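PDB 6G8G: TetR/AcrR family transcriptional regulator from Bradyrhizobium diazoefficiens, which probably represses transcription as a TetR-type dimer, binding operator DNA through helix-turn-helix domains and responding to flavonoids such as genistein. Local coordinates for residues R21-V26 / A60-K65; L68-I73 / A131-E136; R157-D162 / K204-A209. All blocks are in the same frame, centred on the assembly; numbering follows the deposited sequence.

Contact 1 (R21-V26 / A60-K65)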
loop_
_atom_site.group_PDB
_atom_site.type_symbol
_atom_site.label_atom_id
_atom_site.label_comp_id
_atom_site.label_asym_id
_atom_site.label_seq_id
_atom_site.Cartn_x
_atom_site.Cartn_y
_atom_site.Cartn_z
ATOM N N ARG A 21 21.663 -13.339 -27.716
ATOM C CA ARG A 21 20.533 -13.314 -26.782
ATOM C C ARG A 21 20.948 -13.662 -25.341
ATOM O O ARG A 21 20.221 -13.336 -24.421
ATOM C CB ARG A 21 19.462 -14.334 -27.224
ATOM C CG ARG A 21 19.775 -15.790 -26.858
ATOM C CD ARG A 21 18.514 -16.692 -26.799
ATOM N NE ARG A 21 18.812 -18.008 -27.365
ATOM C CZ ARG A 21 19.676 -18.882 -26.850
ATOM N NH1 ARG A 21 20.382 -18.606 -25.759
ATOM N NH2 ARG A 21 19.852 -20.041 -27.457
ATOM N N LYS A 22 22.102 -14.322 -25.159
ATOM C CA LYS A 22 22.885 -14.360 -23.886
ATOM C C LYS A 22 22.435 -13.294 -22.896
ATOM O O LYS A 22 22.463 -13.444 -21.655
ATOM C CB LYS A 22 24.296 -13.945 -24.285
ATOM C CG LYS A 22 25.150 -14.939 -25.127
ATOM C CD LYS A 22 26.637 -14.809 -24.804
ATOM C CE LYS A 22 27.503 -14.862 -26.055
ATOM N NZ LYS A 22 28.945 -14.931 -25.701
HETATM N N MSE A 23 22.063 -12.167 -23.472
HETATM C CA MSE A 23 21.504 -11.091 -22.699
HETATM C C MSE A 23 20.389 -11.638 -21.830
HETATM O O MSE A 23 20.361 -11.368 -20.655
HETATM C CB MSE A 23 21.022 -10.026 -23.659
HETATM C CG MSE A 23 20.817 -8.712 -22.939
HETATM SE SE MSE A 23 20.370 -7.362 -24.319
HETATM C CE MSE A 23 18.529 -7.917 -24.799
ATOM N N ASP A 24 19.513 -12.480 -22.369
ATOM C CA ASP A 24 18.416 -13.020 -21.571
ATOM C C ASP A 24 18.892 -13.982 -20.488
ATOM O O ASP A 24 18.346 -13.996 -19.385
ATOM C CB ASP A 24 17.337 -13.680 -22.442
ATOM C CG ASP A 24 16.807 -12.748 -23.547
ATOM O OD1 ASP A 24 16.646 -11.520 -23.323
ATOM O OD2 ASP A 24 16.540 -13.262 -24.652
ATOM N N ILE A 25 19.895 -14.790 -20.773
ATOM C CA ILE A 25 20.419 -15.690 -19.746
ATOM C C ILE A 25 20.948 -14.882 -18.577
ATOM O O ILE A 25 20.742 -15.234 -17.406
ATOM C CB ILE A 25 21.534 -16.594 -20.297
ATOM C CG1 ILE A 25 20.933 -17.583 -21.306
ATOM C CG2 ILE A 25 22.244 -17.338 -19.164
ATOM C CD1 ILE A 25 21.941 -18.285 -22.204
ATOM N N VAL A 26 21.648 -13.803 -18.906
ATOM C CA VAL A 26 22.191 -12.892 -17.892
ATOM C C VAL A 26 21.066 -12.267 -17.077
ATOM O O VAL A 26 21.115 -12.261 -15.856
ATOM C CB VAL A 26 23.033 -11.772 -18.538
ATOM C CG1 VAL A 26 23.223 -10.618 -17.572
ATOM C CG2 VAL A 26 24.377 -12.314 -19.000
ATOM N N ALA A 60 30.022 -5.431 -21.609
ATOM C CA ALA A 60 29.661 -5.021 -22.974
ATOM C C ALA A 60 28.150 -4.859 -23.173
ATOM O O ALA A 60 27.708 -3.977 -23.912
ATOM C CB ALA A 60 30.197 -6.005 -23.980
ATOM N N TYR A 61 27.351 -5.716 -22.547
ATOM C CA TYR A 61 25.901 -5.607 -22.666
ATOM C C TYR A 61 25.326 -4.639 -21.690
ATOM O O TYR A 61 24.320 -4.018 -21.975
ATOM C CB TYR A 61 25.232 -6.970 -22.490
ATOM C CG TYR A 61 25.555 -7.770 -23.699
ATOM C CD1 TYR A 61 24.902 -7.548 -24.904
ATOM C CD2 TYR A 61 26.600 -8.651 -23.672
ATOM C CE1 TYR A 61 25.255 -8.257 -26.040
ATOM C CE2 TYR A 61 26.962 -9.369 -24.787
ATOM C CZ TYR A 61 26.288 -9.177 -25.972
ATOM O OH TYR A 61 26.651 -9.906 -27.079
ATOM N N PHE A 62 25.912 -4.568 -20.513
ATOM C CA PHE A 62 25.367 -3.719 -19.483
ATOM C C PHE A 62 26.466 -2.895 -18.848
ATOM O O PHE A 62 27.393 -3.448 -18.297
ATOM C CB PHE A 62 24.669 -4.552 -18.419
ATOM C CG PHE A 62 23.508 -5.329 -18.948
ATOM C CD1 PHE A 62 22.289 -4.704 -19.194
ATOM C CD2 PHE A 62 23.626 -6.672 -19.200
ATOM C CE1 PHE A 62 21.201 -5.408 -19.671
ATOM C CE2 PHE A 62 22.550 -7.385 -19.685
ATOM C CZ PHE A 62 21.341 -6.760 -19.922
ATOM N N PRO A 63 26.345 -1.574 -18.912
ATOM C CA PRO A 63 27.359 -0.724 -18.325
ATOM C C PRO A 63 27.499 -0.895 -16.823
ATOM O O PRO A 63 28.570 -0.698 -16.296
ATOM C CB PRO A 63 26.877 0.680 -18.618
ATOM C CG PRO A 63 25.876 0.540 -19.717
ATOM C CD PRO A 63 25.285 -0.824 -19.595
ATOM N N SER A 64 26.439 -1.250 -16.131
ATOM C CA SER A 64 26.516 -1.367 -14.686
ATOM C C SER A 64 25.414 -2.245 -14.148
ATOM O O SER A 64 24.419 -2.509 -14.815
ATOM C CB SER A 64 26.346 0.008 -14.052
ATOM O OG SER A 64 25.057 0.546 -14.322
ATOM N N LYS A 65 25.555 -2.582 -12.886
ATOM C CA LYS A 65 24.537 -3.306 -12.165
ATOM C C LYS A 65 23.184 -2.557 -12.173
ATOM O O LYS A 65 22.134 -3.142 -12.420
ATOM C CB LYS A 65 25.008 -3.514 -10.725
ATOM C CG LYS A 65 24.292 -4.632 -10.000
ATOM C CD LYS A 65 24.958 -4.968 -8.681
ATOM C CE LYS A 65 24.700 -3.894 -7.645
ATOM N NZ LYS A 65 25.377 -4.211 -6.368
#
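The Phe62 ring reaches across to Met23 and Val26, two residues about one turn apart on the same face of helix 23-37. Tyr61 closes helix 55-61; its CB bond points toward the opposing segment, and its CA lies 7.0 Å from the CA of Met23, the nearest CA pair of the two segments. At Phe62 the backbone leaves helical geometry, and CG stands anti to the carbonyl carbon (chi1 -62°), which sends the ring toward Met23 and Val26 of helix 23-37. Its tip atom CZ meets Met23 CG at 3.6 Å, and neighbouring CE2 touches Val26 CG1 at 3.9 Å. Both partners approach the ring obliquely, Met23 crossing the Phe62 side chain at about a right angle and Val26 sliding past it in the opposite direction. Met23, modelled as selenomethionine, is extended up to its selenium and then bends; the SE atom lies 5.5 Å from the centroid of the Phe62 ring and 47° off the ring normal, an oblique Met-aromatic contact. Further along, Ser64 takes the N-cap position of helix 65-82, its OG bonded to Ala67 N. Lys65 begins that helix and sends NZ to the carbonyl oxygens of Phe39 and Thr42. Leu68 and Ser71 lie against Phe62, while Leu58 and Ala51 reach Val26, so this small core draws on four helices. Phe62 thereby joins the first helix of the domain to the end of helix 55-61, by position the probable recognition helix, within the three-helix, helix-turn-helix DNA-binding domain of TetR regulators.

Contact 2 (L68-I73 / A131-E136)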
loop_
_atom_site.group_PDB
_atom_site.type_symbol
_atom_site.label_atom_id
_atom_site.label_comp_id
_atom_site.label_asym_id
_atom_site.label_seq_id
_atom_site.Cartn_x
_atom_site.Cartn_y
_atom_site.Cartn_z
ATOM N N LEU A 68 21.510 -3.016 -15.380
ATOM C CA LEU A 68 20.948 -4.351 -15.487
ATOM C C LEU A 68 19.582 -4.426 -14.819
ATOM O O LEU A 68 18.635 -4.959 -15.378
ATOM C CB LEU A 68 21.865 -5.294 -14.771
ATOM C CG LEU A 68 21.947 -6.781 -14.856
ATOM C CD1 LEU A 68 21.966 -7.352 -16.221
ATOM C CD2 LEU A 68 23.283 -7.151 -14.218
ATOM N N PHE A 69 19.475 -3.839 -13.640
ATOM C CA PHE A 69 18.218 -3.857 -12.910
ATOM C C PHE A 69 17.135 -3.002 -13.579
ATOM O O PHE A 69 15.942 -3.351 -13.584
ATOM C CB PHE A 69 18.436 -3.380 -11.486
ATOM C CG PHE A 69 17.299 -3.702 -10.557
ATOM C CD1 PHE A 69 16.547 -4.837 -10.727
ATOM C CD2 PHE A 69 17.011 -2.887 -9.494
ATOM C CE1 PHE A 69 15.500 -5.126 -9.888
ATOM C CE2 PHE A 69 15.968 -3.163 -8.654
ATOM C CZ PHE A 69 15.211 -4.288 -8.850
ATOM N N ALA A 70 17.561 -1.896 -14.171
ATOM C CA ALA A 70 16.666 -1.093 -14.959
ATOM C C ALA A 70 16.062 -1.885 -16.113
ATOM O O ALA A 70 14.852 -1.782 -16.372
ATOM C CB ALA A 70 17.375 0.136 -15.469
ATOM N N SER A 71 16.851 -2.701 -16.800
ATOM C CA SER A 71 16.275 -3.570 -17.858
ATOM C C SER A 71 15.255 -4.549 -17.305
ATOM O O SER A 71 14.252 -4.838 -17.943
ATOM C CB SER A 71 17.358 -4.372 -18.552
ATOM O OG SER A 71 18.071 -3.589 -19.476
ATOM N N LEU A 72 15.537 -5.088 -16.129
ATOM C CA LEU A 72 14.622 -6.040 -15.522
ATOM C C LEU A 72 13.320 -5.371 -15.201
ATOM O O LEU A 72 12.250 -5.893 -15.509
ATOM C CB LEU A 72 15.181 -6.569 -14.238
ATOM C CG LEU A 72 16.120 -7.769 -14.471
ATOM C CD1 LEU A 72 17.082 -8.042 -13.325
ATOM C CD2 LEU A 72 15.288 -9.018 -14.754
ATOM N N ILE A 73 13.427 -4.189 -14.594
ATOM C CA ILE A 73 12.255 -3.395 -14.301
ATOM C C ILE A 73 11.435 -3.074 -15.527
ATOM O O ILE A 73 10.244 -3.337 -15.547
ATOM C CB ILE A 73 12.627 -2.080 -13.638
ATOM C CG1 ILE A 73 13.038 -2.343 -12.211
ATOM C CG2 ILE A 73 11.454 -1.118 -13.624
ATOM C CD1 ILE A 73 13.712 -1.158 -11.564
ATOM N N ALA A 131 13.916 3.404 -8.126
ATOM C CA ALA A 131 12.626 3.328 -7.463
ATOM C C ALA A 131 11.615 4.135 -8.277
ATOM O O ALA A 131 10.488 3.720 -8.496
ATOM C CB ALA A 131 12.764 3.856 -6.061
ATOM N N ARG A 132 12.024 5.287 -8.772
ATOM C CA ARG A 132 11.096 6.084 -9.578
ATOM C C ARG A 132 10.853 5.473 -10.927
ATOM O O ARG A 132 9.763 5.550 -11.479
ATOM C CB ARG A 132 11.596 7.496 -9.758
ATOM C CG ARG A 132 10.570 8.389 -10.416
ATOM C CD ARG A 132 10.756 9.827 -9.989
ATOM N NE ARG A 132 10.190 10.157 -8.681
ATOM C CZ ARG A 132 8.884 10.205 -8.417
ATOM N NH1 ARG A 132 7.975 9.905 -9.356
ATOM N NH2 ARG A 132 8.481 10.532 -7.195
ATOM N N LEU A 133 11.875 4.849 -11.471
ATOM C CA LEU A 133 11.713 4.167 -12.740
ATOM C C LEU A 133 10.621 3.087 -12.628
ATOM O O LEU A 133 9.812 2.916 -13.526
ATOM C CB LEU A 133 13.036 3.536 -13.186
ATOM C CG LEU A 133 12.917 2.742 -14.491
ATOM C CD1 LEU A 133 12.505 3.632 -15.637
ATOM C CD2 LEU A 133 14.206 2.028 -14.810
ATOM N N PHE A 134 10.645 2.343 -11.534
ATOM C CA PHE A 134 9.639 1.341 -11.315
ATOM C C PHE A 134 8.261 1.981 -11.194
ATOM O O PHE A 134 7.308 1.578 -11.871
ATOM C CB PHE A 134 9.938 0.514 -10.060
ATOM C CG PHE A 134 8.766 -0.305 -9.625
ATOM C CD1 PHE A 134 8.451 -1.487 -10.283
ATOM C CD2 PHE A 134 7.936 0.142 -8.635
ATOM C CE1 PHE A 134 7.364 -2.228 -9.916
ATOM C CE2 PHE A 134 6.850 -0.609 -8.251
ATOM C CZ PHE A 134 6.566 -1.789 -8.892
ATOM N N TYR A 135 8.157 2.997 -10.346
ATOM C CA TYR A 135 6.888 3.684 -10.167
ATOM C C TYR A 135 6.297 4.179 -11.491
ATOM O O TYR A 135 5.123 3.947 -11.753
ATOM C CB TYR A 135 7.011 4.846 -9.191
ATOM C CG TYR A 135 5.702 5.575 -9.030
ATOM C CD1 TYR A 135 4.662 5.029 -8.291
ATOM C CD2 TYR A 135 5.486 6.773 -9.678
ATOM C CE1 TYR A 135 3.452 5.678 -8.180
ATOM C CE2 TYR A 135 4.282 7.437 -9.597
ATOM C CZ TYR A 135 3.267 6.891 -8.846
ATOM O OH TYR A 135 2.082 7.599 -8.812
ATOM N N GLU A 136 7.108 4.826 -12.322
ATOM C CA GLU A 136 6.614 5.435 -13.571
ATOM C C GLU A 136 6.327 4.426 -14.657
ATOM O O GLU A 136 5.484 4.661 -15.520
ATOM C CB GLU A 136 7.571 6.507 -14.097
ATOM C CG GLU A 136 7.758 7.652 -13.098
ATOM C CD GLU A 136 8.334 8.940 -13.678
ATOM O OE1 GLU A 136 9.033 8.859 -14.722
ATOM O OE2 GLU A 136 8.081 10.019 -13.067
#
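Leu133 lays its CD2 methyl against Ala70, 3.7 Å from that residue's CB and 4.0 Å from its CA, so a branched side chain rests on the short side chain and bare backbone of the facing helix. With CG of Leu133 anti to the backbone N (chi1 177°), the isobutyl group extends straight from helix 128-137 toward helix 65-82. One turn further along the latter, Ile73 returns the contact: its CG2 methyl sits 3.8 Å from Phe134 CA and 4.2 Å from Phe134 CB, thus on the helix backbone and the root of the aromatic side chain and not on the ring. The same methyl reaches Leu133 CG at 4.2 Å. In Ile73, CG2, anti to the backbone N, faces helix 128-137, while CG1 at chi1 -74° with an extended chi2 carries CD1 over the centre of the Phe69 ring, 4.2 Å above its plane. The segment axes run nearly parallel, 14° apart with a closest approach of 10.1 Å, a separation bridged by these few aliphatic groups. Phe116 adds to the cover of Ile73, and Phe134 packs on Ile120 and on Leu185 of the second subunit; Tyr135 OH bonds to Glu178 OE1 of that subunit. Helix 65-82 leads out of the DNA-binding domain, whereas helix 128-137 lies in the ligand-binding part, and the Phe134 side chain is about 8 Å from bound genistein. Across this junction the contact rests on apolar packing alone, made by methyl and other aliphatic groups, partly against backbone CA atoms; it sets no directional bond between the helices and might tolerate small adjustments, possibly including any that accompany induction.

Contact 3 (R157-D162 / K204-A209)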
loop_
_atom_site.group_PDB
_atom_site.type_symbol
_atom_site.label_atom_id
_atom_site.label_comp_id
_atom_site.label_asym_id
_atom_site.label_seq_id
_atom_site.Cartn_x
_atom_site.Cartn_y
_atom_site.Cartn_z
ATOM N N ARG A 157 -19.358 12.828 -22.877
ATOM C CA ARG A 157 -20.333 13.404 -21.941
ATOM C C ARG A 157 -20.963 12.413 -20.973
ATOM O O ARG A 157 -22.013 12.684 -20.404
ATOM C CB ARG A 157 -21.454 14.126 -22.693
ATOM C CG ARG A 157 -20.998 15.286 -23.544
ATOM C CD ARG A 157 -21.057 16.602 -22.781
ATOM N NE ARG A 157 -20.757 17.708 -23.685
ATOM C CZ ARG A 157 -19.532 18.030 -24.109
ATOM N NH1 ARG A 157 -18.454 17.354 -23.688
ATOM N NH2 ARG A 157 -19.379 19.045 -24.959
ATOM N N VAL A 158 -20.326 11.276 -20.777
ATOM C CA VAL A 158 -20.856 10.252 -19.895
ATOM C C VAL A 158 -20.168 10.215 -18.493
ATOM O O VAL A 158 -20.681 9.573 -17.534
ATOM C CB VAL A 158 -20.804 8.913 -20.659
ATOM C CG1 VAL A 158 -19.416 8.274 -20.627
ATOM C CG2 VAL A 158 -21.836 7.935 -20.137
ATOM N N LEU A 159 -19.068 10.964 -18.362
ATOM C CA LEU A 159 -18.480 11.326 -17.061
ATOM C C LEU A 159 -18.080 12.795 -17.032
ATOM O O LEU A 159 -17.778 13.390 -18.092
ATOM C CB LEU A 159 -17.210 10.540 -16.821
ATOM C CG LEU A 159 -17.330 9.032 -16.771
ATOM C CD1 LEU A 159 -15.951 8.460 -16.675
ATOM C CD2 LEU A 159 -18.181 8.620 -15.588
ATOM N N GLU A 160 -18.035 13.374 -15.824
ATOM C CA GLU A 160 -17.475 14.726 -15.642
ATOM C C GLU A 160 -16.512 14.796 -14.460
ATOM O O GLU A 160 -16.730 14.191 -13.401
ATOM C CB GLU A 160 -18.562 15.792 -15.544
ATOM C CG GLU A 160 -19.779 15.395 -14.718
ATOM C CD GLU A 160 -20.970 16.345 -14.904
ATOM O OE1 GLU A 160 -21.018 17.078 -15.918
ATOM O OE2 GLU A 160 -21.874 16.333 -14.046
ATOM N N PHE A 161 -15.407 15.501 -14.694
ATOM C CA PHE A 161 -14.304 15.635 -13.755
ATOM C C PHE A 161 -13.298 16.602 -14.388
ATOM O O PHE A 161 -13.284 16.751 -15.602
ATOM C CB PHE A 161 -13.641 14.277 -13.479
ATOM C CG PHE A 161 -13.170 13.560 -14.714
ATOM C CD1 PHE A 161 -11.998 13.951 -15.360
ATOM C CD2 PHE A 161 -13.875 12.482 -15.225
ATOM C CE1 PHE A 161 -11.563 13.312 -16.527
ATOM C CE2 PHE A 161 -13.441 11.832 -16.373
ATOM C CZ PHE A 161 -12.287 12.251 -17.033
ATOM N N ASP A 162 -12.446 17.228 -13.584
ATOM C CA ASP A 162 -11.523 18.243 -14.097
ATOM C C ASP A 162 -10.250 17.655 -14.667
ATOM O O ASP A 162 -9.792 18.111 -15.694
ATOM C CB ASP A 162 -11.209 19.300 -13.031
ATOM C CG ASP A 162 -12.466 19.774 -12.294
ATOM O OD1 ASP A 162 -12.862 19.114 -11.288
ATOM O OD2 ASP A 162 -13.066 20.791 -12.726
ATOM N N LYS A 204 -19.469 1.744 -8.160
ATOM C CA LYS A 204 -20.740 2.375 -7.844
ATOM C C LYS A 204 -20.439 3.766 -7.337
ATOM O O LYS A 204 -21.086 4.741 -7.709
ATOM C CB LYS A 204 -21.483 1.572 -6.779
ATOM C CG LYS A 204 -22.989 1.594 -6.921
ATOM C CD LYS A 204 -23.702 0.591 -6.020
ATOM C CE LYS A 204 -23.977 -0.645 -6.886
ATOM N NZ LYS A 204 -24.744 -1.733 -6.234
ATOM N N PHE A 205 -19.429 3.856 -6.494
ATOM C CA PHE A 205 -19.079 5.103 -5.844
ATOM C C PHE A 205 -18.463 6.081 -6.825
ATOM O O PHE A 205 -18.788 7.262 -6.851
ATOM C CB PHE A 205 -18.091 4.807 -4.723
ATOM C CG PHE A 205 -17.854 5.964 -3.792
ATOM C CD1 PHE A 205 -16.951 6.948 -4.101
ATOM C CD2 PHE A 205 -18.534 6.046 -2.585
ATOM C CE1 PHE A 205 -16.742 8.006 -3.236
ATOM C CE2 PHE A 205 -18.318 7.095 -1.705
ATOM C CZ PHE A 205 -17.419 8.075 -2.030
ATOM N N PHE A 206 -17.525 5.581 -7.614
ATOM C CA PHE A 206 -16.901 6.383 -8.635
ATOM C C PHE A 206 -17.931 7.015 -9.550
ATOM O O PHE A 206 -17.810 8.192 -9.920
ATOM C CB PHE A 206 -15.999 5.522 -9.466
ATOM C CG PHE A 206 -15.272 6.281 -10.506
ATOM C CD1 PHE A 206 -14.245 7.111 -10.159
ATOM C CD2 PHE A 206 -15.639 6.189 -11.814
ATOM C CE1 PHE A 206 -13.575 7.830 -11.099
ATOM C CE2 PHE A 206 -14.973 6.919 -12.769
ATOM C CZ PHE A 206 -13.935 7.739 -12.408
ATOM N N LEU A 207 -18.946 6.242 -9.914
ATOM C CA LEU A 207 -19.988 6.742 -10.788
ATOM C C LEU A 207 -20.929 7.727 -10.054
ATOM O O LEU A 207 -21.343 8.711 -10.642
ATOM C CB LEU A 207 -20.775 5.584 -11.419
ATOM C CG LEU A 207 -20.014 4.638 -12.345
ATOM C CD1 LEU A 207 -20.863 3.465 -12.801
ATOM C CD2 LEU A 207 -19.490 5.380 -13.566
ATOM N N LYS A 208 -21.284 7.461 -8.793
ATOM C CA LYS A 208 -22.035 8.445 -7.996
ATOM C C LYS A 208 -21.332 9.795 -8.072
ATOM O O LYS A 208 -21.954 10.785 -8.344
ATOM C CB LYS A 208 -22.215 8.024 -6.530
ATOM C CG LYS A 208 -23.603 7.512 -6.174
ATOM C CD LYS A 208 -23.598 6.866 -4.773
ATOM C CE LYS A 208 -23.619 7.901 -3.624
ATOM N NZ LYS A 208 -24.425 7.599 -2.389
ATOM N N ALA A 209 -20.026 9.837 -7.952
ATOM C CA ALA A 209 -19.341 11.118 -8.023
ATOM C C ALA A 209 -19.153 11.726 -9.434
ATOM O O ALA A 209 -18.982 12.927 -9.525
ATOM C CB ALA A 209 -17.981 10.993 -7.370
#
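Arg154 NH1 is gripped by two carbonyl oxygens, Phe161 O through a hydrogen bond and Asp162 O through a weak one, and so holds the loop whose Leu159 touches Phe206 and Leu207. The loop starts at Arg157, where a positive phi of 68° ends helix 139-155 in a Schellman motif, and from Leu159 to Phe161 runs extended past the last turns of helix 192-210. Leu159 works with both of its methyls. CD1 comes to the rim of the Phe206 ring, near its plane and 4.3 Å from Phe206 CE2, while Leu159 CD2 meets Leu207 CD2 at 4.0 Å. Both leucines set CG anti to the carbonyl carbon (chi1 -61° for Leu159), and the two side chains cross at a slant with methyl against methyl. This lies in the C-terminal domain, near the end of helix 192-210, which with helix 164-176 probably forms the dimer interface, as in other TetR regulators: Phe206 packs on Phe205 of the second subunit, and Lys208 NZ bonds to Glu160 O of that subunit. Leu159 also lies on Leu150 and Ala153 of helix 139-155, burying the leucine between that helix and helix 192-210. Backbone hydrogen bonding between Glu160 and Cys210 ties the loop directly to the end of helix 192-210.

Contacts 1 and 2 touch, their centres about 15 Å apart: Val26 CG1 of contact 1 lies 3.8 Å from Leu68 CD1 of contact 2, so helix 65-82 is common ground between DNA-binding core and ligand-binding domain. Contact 3 stands apart at the other end of the chain, about 47 Å between centres from contact 1 and about 33 Å from contact 2, with nearest atoms of the latter pair about 16 Å apart. Contacts 2 and 3 both touch the second subunit, whereas contact 1 does not. Genistein, in a pocket with Phe108, Pro180 and Leu181, is about 8 Å from the Phe134 side chain of contact 2.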